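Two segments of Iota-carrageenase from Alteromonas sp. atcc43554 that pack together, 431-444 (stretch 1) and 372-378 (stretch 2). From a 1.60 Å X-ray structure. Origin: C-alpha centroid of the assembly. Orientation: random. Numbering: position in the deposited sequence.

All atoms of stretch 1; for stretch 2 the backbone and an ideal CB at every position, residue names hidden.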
# COMPACT_ATOMS: atom_id res chain seq x y z
N PHE A 431 23.02 12.49 -3.27
CA PHE A 431 23.46 11.18 -3.71
C PHE A 431 24.96 11.24 -3.94
O PHE A 431 25.48 12.27 -4.37
CB PHE A 431 22.75 10.76 -5.00
CG PHE A 431 21.47 10.00 -4.77
CD1 PHE A 431 20.34 10.65 -4.30
CD2 PHE A 431 21.41 8.63 -5.01
CE1 PHE A 431 19.15 9.95 -4.09
CE2 PHE A 431 20.23 7.92 -4.80
CZ PHE A 431 19.10 8.58 -4.33
N PRO A 432 25.68 10.15 -3.64
CA PRO A 432 27.13 10.14 -3.84
C PRO A 432 27.49 10.17 -5.32
O PRO A 432 26.66 9.88 -6.18
CB PRO A 432 27.56 8.85 -3.15
CG PRO A 432 26.38 7.95 -3.37
CD PRO A 432 25.22 8.87 -3.08
N VAL A 433 28.73 10.53 -5.61
CA VAL A 433 29.16 10.57 -7.00
C VAL A 433 29.03 9.17 -7.60
O VAL A 433 29.19 8.16 -6.91
CB VAL A 433 30.63 11.06 -7.12
CG1 VAL A 433 31.58 10.07 -6.45
CG2 VAL A 433 30.99 11.24 -8.58
N ASN A 434 28.73 9.12 -8.89
CA ASN A 434 28.57 7.87 -9.61
C ASN A 434 27.45 6.96 -9.14
O ASN A 434 27.52 5.74 -9.29
CB ASN A 434 29.90 7.13 -9.64
CG ASN A 434 30.86 7.73 -10.64
OD1 ASN A 434 30.46 8.00 -11.77
ND2 ASN A 434 32.10 7.94 -10.24
N SER A 435 26.41 7.57 -8.58
CA SER A 435 25.25 6.81 -8.16
C SER A 435 24.29 6.85 -9.35
O SER A 435 24.51 7.61 -10.30
CB SER A 435 24.61 7.44 -6.92
OG SER A 435 24.35 8.81 -7.13
N HIS A 436 23.23 6.05 -9.31
CA HIS A 436 22.26 6.00 -10.39
C HIS A 436 21.12 6.99 -10.20
O HIS A 436 20.73 7.29 -9.07
CB HIS A 436 21.63 4.61 -10.47
CG HIS A 436 22.62 3.50 -10.66
ND1 HIS A 436 23.29 3.30 -11.85
CD2 HIS A 436 23.04 2.54 -9.81
CE1 HIS A 436 24.08 2.25 -11.72
NE2 HIS A 436 23.95 1.77 -10.50
N LYS A 437 20.59 7.50 -11.30
CA LYS A 437 19.45 8.40 -11.23
C LYS A 437 18.27 7.49 -11.54
O LYS A 437 17.33 7.38 -10.75
CB LYS A 437 19.55 9.52 -12.26
CG LYS A 437 18.33 10.44 -12.23
CD LYS A 437 18.43 11.55 -13.26
CE LYS A 437 17.18 12.42 -13.23
NZ LYS A 437 17.21 13.51 -14.25
N THR A 438 18.33 6.84 -12.70
CA THR A 438 17.29 5.91 -13.11
C THR A 438 17.94 4.57 -13.42
O THR A 438 18.89 4.49 -14.20
CB THR A 438 16.54 6.39 -14.38
OG1 THR A 438 15.80 7.58 -14.08
CG2 THR A 438 15.58 5.31 -14.86
N ILE A 439 17.45 3.52 -12.77
CA ILE A 439 17.95 2.18 -13.00
C ILE A 439 16.92 1.51 -13.89
O ILE A 439 15.74 1.46 -13.54
CB ILE A 439 18.08 1.38 -11.69
CG1 ILE A 439 19.19 1.99 -10.82
CG2 ILE A 439 18.38 -0.08 -12.00
CD1 ILE A 439 19.31 1.35 -9.46
N ASP A 440 17.35 1.02 -15.04
CA ASP A 440 16.45 0.34 -15.96
C ASP A 440 17.06 -0.97 -16.42
O ASP A 440 18.04 -1.44 -15.83
CB ASP A 440 16.13 1.24 -17.17
CG ASP A 440 17.38 1.82 -17.80
OD1 ASP A 440 18.36 1.08 -18.00
OD2 ASP A 440 17.37 3.04 -18.12
N THR A 441 16.49 -1.57 -17.45
CA THR A 441 16.99 -2.85 -17.95
C THR A 441 18.37 -2.76 -18.60
O THR A 441 19.04 -3.77 -18.77
CB THR A 441 16.00 -3.45 -18.97
OG1 THR A 441 15.86 -2.56 -20.08
CG2 THR A 441 14.64 -3.67 -18.32
N ASN A 442 18.79 -1.55 -18.96
CA ASN A 442 20.10 -1.36 -19.58
C ASN A 442 21.21 -1.08 -18.58
O ASN A 442 22.39 -1.13 -18.92
CB ASN A 442 20.06 -0.20 -20.58
CG ASN A 442 19.26 -0.53 -21.83
OD1 ASN A 442 19.52 -1.53 -22.50
ND2 ASN A 442 18.28 0.31 -22.15
N THR A 443 20.84 -0.80 -17.33
CA THR A 443 21.82 -0.50 -16.30
C THR A 443 22.75 -1.66 -16.00
O THR A 443 22.30 -2.75 -15.65
CB THR A 443 21.14 -0.07 -15.00
OG1 THR A 443 20.21 0.99 -15.28
CG2 THR A 443 22.17 0.43 -14.00
N GLU A 444 24.05 -1.43 -16.13
CA GLU A 444 25.04 -2.45 -15.85
C GLU A 444 25.22 -2.60 -14.35
O GLU A 444 25.12 -1.63 -13.60
CB GLU A 444 26.38 -2.09 -16.49
CG GLU A 444 27.53 -2.97 -16.05
CD GLU A 444 28.85 -2.58 -16.70
OE1 GLU A 444 29.12 -1.36 -16.79
OE2 GLU A 444 29.61 -3.48 -17.10
N UNK A 372 23.44 -5.44 -6.53
CA UNK A 372 24.49 -5.35 -7.53
C UNK A 372 24.57 -3.96 -8.15
O UNK A 372 25.56 -3.62 -8.80
CB UNK A 372 24.26 -6.40 -8.62
N UNK A 373 23.54 -3.14 -7.95
CA UNK A 373 23.57 -1.80 -8.50
C UNK A 373 24.48 -0.87 -7.72
O UNK A 373 24.66 0.29 -8.07
CB UNK A 373 22.15 -1.22 -8.54
N UNK A 374 25.08 -1.39 -6.64
CA UNK A 374 26.01 -0.59 -5.85
C UNK A 374 27.39 -0.60 -6.51
O UNK A 374 28.28 0.13 -6.09
CB UNK A 374 26.09 -1.12 -4.42
N UNK A 375 27.54 -1.42 -7.54
CA UNK A 375 28.83 -1.55 -8.22
C UNK A 375 29.45 -0.24 -8.70
O UNK A 375 30.67 -0.12 -8.76
CB UNK A 375 28.67 -2.48 -9.42
N UNK A 376 28.62 0.74 -9.02
CA UNK A 376 29.12 2.02 -9.52
C UNK A 376 29.52 3.05 -8.47
O UNK A 376 30.55 3.72 -8.61
CB UNK A 376 28.05 2.64 -10.42
N UNK A 377 28.73 3.17 -7.41
CA UNK A 377 29.01 4.17 -6.38
C UNK A 377 29.54 3.61 -5.07
O UNK A 377 30.17 4.33 -4.29
CB UNK A 377 27.74 4.97 -6.09
N UNK A 378 29.28 2.33 -4.82
CA UNK A 378 29.66 1.71 -3.56
C UNK A 378 30.23 0.31 -3.80
O UNK A 378 29.68 -0.68 -3.34
CB UNK A 378 28.46 1.64 -2.61

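At position 372 the CA-to-CB bond points sideways and the ideal CB has nothing of stretch 1 within 5.5 Å, so the contact sets little limit on the side chain. The residue is D372, whose carboxylate oxygen OD1 is hydrogen-bonded elsewhere in the structure.

Position 373 points toward stretch 1. Its ideal CB lies 3.9 Å from I439 CD1 and 4.0 Å from H436 NE2, and beyond it I439 and T443 offer methyl groups, with the carbonyl oxygens of D440 and T443 further out. A long apolar side chain would suit the methyls; an aromatic ring with a polar tip would suit the whole path. The residue is Y373, in the m rotamer. I439 CG2 sits over one face of the ring, 3.6 Å from the Y373 ring centroid and 15° off the normal, a CH-pi contact, while T443 CG2 comes within 3.8 Å of Y373 CE1. The hydroxyl is too far from D440 O for a direct bond, at 4.3 Å from Y373 OH. Instead Y373 OH donates to a water, which in turn donates to the carbonyl oxygens of D440 and T443. The backbone contributes as well: H436 NE2 donates to Y373 O at 2.9 Å.

Position 374 points away, so stretch 1 sets no preference; it is F374, which makes no contact with stretch 1.

Position 375 points sideways, with no atom of stretch 1 near its ideal CB. Many side chains are compatible, and a small polar one could reach toward E444 O and H436 NE2 through solvent. The residue is S375 (p rotamer): a water hydrogen-bonded to S375 OG also bonds H436 NE2 and donates to E444 O, linking the stretches indirectly.

Position 376 points toward stretch 1, its ideal CB 3.3 Å from N434 O and 4.2 Å from H436 NE2. The free carbonyl favours a short donor; serine or threonine would fit. It is T376, whose p rotamer brings OG1 to 2.9 Å from N434 O, to which it donates a hydrogen bond. T376 OG1 is also 3.2 Å from H436 NE2.

Position 377 is the tightest: its ideal CB is 3.3 Å from N434 O, 3.6 Å from V433 O and 3.7 Å from S435 CA. A small residue such as glycine, alanine or serine is the natural expectation. S377 fills it, packing CB against S435 CA, while a water donates to both S377 O and V433 O.

Position 378 points sideways, free of stretch 1, so many side chains would do. N378 bonds elsewhere in the structure through OD1 and ND2.

Stretch 2 372-378: DYFSTSN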
# COMPACT_ATOMS: atom_id res chain seq x y z
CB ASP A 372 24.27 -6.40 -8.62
CG ASP A 372 24.49 -7.82 -8.11
OD1 ASP A 372 24.81 -7.99 -6.91
OD2 ASP A 372 24.34 -8.77 -8.92
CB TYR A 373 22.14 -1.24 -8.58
CG TYR A 373 21.32 -1.94 -9.64
CD1 TYR A 373 21.71 -1.90 -10.98
CD2 TYR A 373 20.18 -2.67 -9.30
CE1 TYR A 373 20.98 -2.57 -11.96
CE2 TYR A 373 19.45 -3.35 -10.27
CZ TYR A 373 19.86 -3.29 -11.60
OH TYR A 373 19.14 -3.98 -12.56
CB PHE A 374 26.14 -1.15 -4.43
CG PHE A 374 25.04 -0.72 -3.50
CD1 PHE A 374 24.80 0.63 -3.27
CD2 PHE A 374 24.26 -1.67 -2.85
CE1 PHE A 374 23.79 1.03 -2.39
CE2 PHE A 374 23.24 -1.28 -1.98
CZ PHE A 374 23.01 0.07 -1.75
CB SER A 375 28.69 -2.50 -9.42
OG SER A 375 27.86 -1.95 -10.42
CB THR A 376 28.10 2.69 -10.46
OG1 THR A 376 26.87 2.90 -9.75
CG2 THR A 376 27.84 1.83 -11.68
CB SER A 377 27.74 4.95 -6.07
OG SER A 377 26.81 4.10 -5.41
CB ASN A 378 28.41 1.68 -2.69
CG ASN A 378 28.68 1.27 -1.26
OD1 ASN A 378 29.82 1.27 -0.80
ND2 ASN A 378 27.61 0.93 -0.54
O HOH W 1 19.75 -3.58 -15.12
O HOH W 2 25.44 -0.75 -10.98
O HOH W 3 30.76 6.98 -4.82
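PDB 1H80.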